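Local coordinates for protein putative cyclohexadienyl dehydrogenase and ADH prephenate dehydrogenase (Rhizobium meliloti, PDB 4WJI) that probably catalyses the NAD(P)-dependent oxidative decarboxylation of prephenate to 4-hydroxyphenylpyruvate in tyrosine biosynthesis, and binds NADP and tyrosine, at residues 231-234 with 235-238. Numbering follows the deposited sequence.
Sequences DPTM and WRDV. With NAP (NADP nicotinamide-adenine-dinucleotide phosphate), chain B.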
loop_
_atom_site.group_PDB
_atom_site.type_symbol
_atom_site.label_atom_id
_atom_site.label_comp_id
_atom_site.label_asym_id
_atom_site.label_seq_id
_atom_site.Cartn_x
_atom_site.Cartn_y
_atom_site.Cartn_z
ATOM N N ASP A 231 -9.274 6.893 -10.005
ATOM C CA ASP A 231 -10.413 7.300 -10.769
ATOM C C ASP A 231 -11.375 6.125 -11.052
ATOM O O ASP A 231 -10.964 5.097 -11.608
ATOM C CB ASP A 231 -9.984 7.933 -12.081
ATOM C CG ASP A 231 -11.162 8.419 -12.879
ATOM O OD1 ASP A 231 -11.825 9.422 -12.468
ATOM O OD2 ASP A 231 -11.488 7.768 -13.896
ATOM N N PRO A 232 -12.672 6.326 -10.767
ATOM C CA PRO A 232 -13.582 5.188 -10.935
ATOM C C PRO A 232 -13.835 4.811 -12.382
ATOM O O PRO A 232 -14.059 3.655 -12.662
ATOM C CB PRO A 232 -14.894 5.655 -10.274
ATOM C CG PRO A 232 -14.665 7.003 -9.792
ATOM C CD PRO A 232 -13.253 7.371 -9.898
ATOM N N THR A 233 -13.826 5.796 -13.294
ATOM C CA THR A 233 -14.011 5.494 -14.715
ATOM C C THR A 233 -12.866 4.636 -15.244
ATOM O O THR A 233 -13.111 3.627 -15.942
ATOM C CB THR A 233 -14.169 6.767 -15.557
ATOM O OG1 THR A 233 -15.276 7.545 -15.066
ATOM C CG2 THR A 233 -14.411 6.457 -16.986
HETATM N N MSE A 234 -11.629 5.028 -14.919
HETATM C CA MSE A 234 -10.447 4.280 -15.354
HETATM C C MSE A 234 -10.577 2.841 -14.926
HETATM O O MSE A 234 -10.333 1.924 -15.713
HETATM C CB MSE A 234 -9.178 4.904 -14.732
HETATM C CG MSE A 234 -7.908 4.073 -14.925
HETATM SE SE MSE A 234 -6.382 5.068 -14.290
HETATM C CE MSE A 234 -5.271 3.517 -14.171
ATOM N N TRP A 235 -10.885 2.614 -13.635
ATOM C CA TRP A 235 -10.873 1.258 -13.099
ATOM C C TRP A 235 -12.097 0.441 -13.459
ATOM O O TRP A 235 -11.956 -0.772 -13.642
ATOM C CB TRP A 235 -10.581 1.278 -11.562
ATOM C CG TRP A 235 -9.110 1.553 -11.402
ATOM C CD1 TRP A 235 -8.509 2.729 -11.068
ATOM C CD2 TRP A 235 -8.054 0.627 -11.712
ATOM N NE1 TRP A 235 -7.150 2.581 -11.137
ATOM C CE2 TRP A 235 -6.840 1.300 -11.520
ATOM C CE3 TRP A 235 -8.029 -0.712 -12.090
ATOM C CZ2 TRP A 235 -5.607 0.674 -11.745
ATOM C CZ3 TRP A 235 -6.831 -1.298 -12.329
ATOM C CH2 TRP A 235 -5.627 -0.610 -12.169
ATOM N N ARG A 236 -13.261 1.072 -13.597
ATOM C CA ARG A 236 -14.413 0.411 -14.203
ATOM C C ARG A 236 -13.984 -0.141 -15.564
ATOM O O ARG A 236 -14.208 -1.335 -15.882
ATOM C CB ARG A 236 -15.592 1.357 -14.345
ATOM C CG ARG A 236 -16.768 0.749 -15.112
ATOM C CD ARG A 236 -17.703 1.806 -15.630
ATOM N NE ARG A 236 -17.082 2.560 -16.682
ATOM C CZ ARG A 236 -17.539 3.695 -17.178
ATOM N NH1 ARG A 236 -18.616 4.264 -16.659
ATOM N NH2 ARG A 236 -16.905 4.265 -18.198
ATOM N N ASP A 237 -13.380 0.723 -16.378
ATOM C CA ASP A 237 -13.027 0.278 -17.721
ATOM C C ASP A 237 -12.008 -0.877 -17.734
ATOM O O ASP A 237 -12.110 -1.790 -18.557
ATOM C CB ASP A 237 -12.559 1.446 -18.567
ATOM C CG ASP A 237 -13.696 2.337 -19.026
ATOM O OD1 ASP A 237 -14.893 2.152 -18.631
ATOM O OD2 ASP A 237 -13.378 3.231 -19.889
ATOM N N VAL A 238 -10.987 -0.831 -16.862
ATOM C CA VAL A 238 -10.045 -1.956 -16.807
ATOM C C VAL A 238 -10.754 -3.277 -16.483
ATOM O O VAL A 238 -10.471 -4.320 -17.095
ATOM C CB VAL A 238 -8.929 -1.673 -15.760
ATOM C CG1 VAL A 238 -8.084 -2.895 -15.528
ATOM C CG2 VAL A 238 -8.027 -0.574 -16.227
HETATM P PA NAP B . -7.417 10.998 -16.293
HETATM O O1A NAP B . -6.421 11.788 -15.534
HETATM O O2A NAP B . -8.787 10.748 -15.760
HETATM O O5B NAP B . -7.598 11.696 -17.728
HETATM C C5B NAP B . -8.642 11.277 -18.599
HETATM C C4B NAP B . -8.567 11.965 -19.961
HETATM O O4B NAP B . -9.440 11.278 -20.850
HETATM C C3B NAP B . -9.080 13.394 -19.930
HETATM O O3B NAP B . -8.509 14.160 -20.978
HETATM C C2B NAP B . -10.543 13.235 -20.248
HETATM O O2B NAP B . -11.076 14.370 -20.871
HETATM C C1B NAP B . -10.511 12.114 -21.250
HETATM N N9A NAP B . -11.748 11.302 -21.409
HETATM C C8A NAP B . -12.455 10.701 -20.465
HETATM N N7A NAP B . -13.465 10.003 -20.919
HETATM C C5A NAP B . -13.416 10.171 -22.270
HETATM C C6A NAP B . -14.223 9.695 -23.323
HETATM N N6A NAP B . -15.288 8.906 -23.084
HETATM N N1A NAP B . -13.875 10.033 -24.547
HETATM C C2A NAP B . -12.817 10.800 -24.747
HETATM N N3A NAP B . -12.012 11.304 -23.831
HETATM C C4A NAP B . -12.346 10.973 -22.591
HETATM O O3 NAP B . -6.799 9.589 -16.738
HETATM P PN NAP B . -5.310 9.021 -16.842
HETATM O O1N NAP B . -4.966 8.594 -15.506
HETATM O O2N NAP B . -4.441 9.954 -17.559
HETATM O O5D NAP B . -5.542 7.675 -17.701
HETATM C C5D NAP B . -5.559 7.670 -19.106
HETATM C C4D NAP B . -5.167 6.277 -19.594
HETATM O O4D NAP B . -3.918 5.943 -19.026
HETATM C C3D NAP B . -6.111 5.196 -19.161
HETATM O O3D NAP B . -6.305 4.276 -20.223
HETATM C C2D NAP B . -5.424 4.530 -17.993
HETATM O O2D NAP B . -5.817 3.185 -17.902
HETATM C C1D NAP B . -3.971 4.661 -18.448
HETATM N N1N NAP B . -2.968 4.712 -17.373
HETATM C C2N NAP B . -3.245 5.297 -16.205
HETATM C C3N NAP B . -2.313 5.344 -15.197
HETATM C C7N NAP B . -2.571 5.963 -13.842
HETATM O O7N NAP B . -1.853 5.671 -12.925
HETATM N N7N NAP B . -3.577 6.802 -13.734
HETATM C C4N NAP B . -1.084 4.785 -15.430
HETATM C C5N NAP B . -0.825 4.216 -16.650
HETATM C C6N NAP B . -1.790 4.154 -17.618
HETATM P P2B NAP B . -12.054 15.382 -20.091
HETATM O O1X NAP B . -11.425 15.646 -18.764
HETATM O O2X NAP B . -12.082 16.587 -20.986
HETATM O O3X NAP B . -13.415 14.733 -19.917
#
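Met-234, a selenomethionine, lays its side chain over one face of the Trp-235 indole in the first turns of helix 232-241. CG of Met-234 lies over that face, 4.2 Å from the centroid of the five-membered ring, a CH-pi contact. SE makes an oblique Met-aromatic contact with the same ring. Its chain is extended (chi1 170°, chi2 173°), which carries CE past the indole to the nicotinamide of NADP. There CE is 3.4 Å from NAP C2N, and SE is 3.3 Å from NAP N7N. A bound tyrosine also touches Met-234 and Trp-235. His-192 stacks on the indole, and Phe-276 of the second subunit packs against it.

The backbone bonds are those of a regular alpha helix. Trp-235 N donates to Asp-231 O, and the next three amides repeat the i to i-4 pattern. Asp-231 is the N-cap: its OD2 accepts from Met-234 N at 2.9 Å, on the anti side of the carboxylate.

The charged pair points another way. Arg-236 grips Asp-237 side-on, with NE at 3.0 Å and NH2 at 2.9 Å, both from OD1. The bend at chi3 (69°) folds the guanidinium back to its neighbour, and OD1 lies in its plane. CG2 of Thr-233 comes alongside, 3.5 Å from NH2 of Arg-236. Asp-237 OD2 accepts from Gly-75 N. A leucine in place of Arg-236 would probably leave OD1 of the buried Asp-237 without its charged mate and the carboxylate freer to turn.

The chemistry thus divides round the helix: an apolar selenomethionine-tryptophan pair borders the nicotinamide and the bound tyrosine, while the salt bridge and Gly-75 together fix both oxygens of Asp-237.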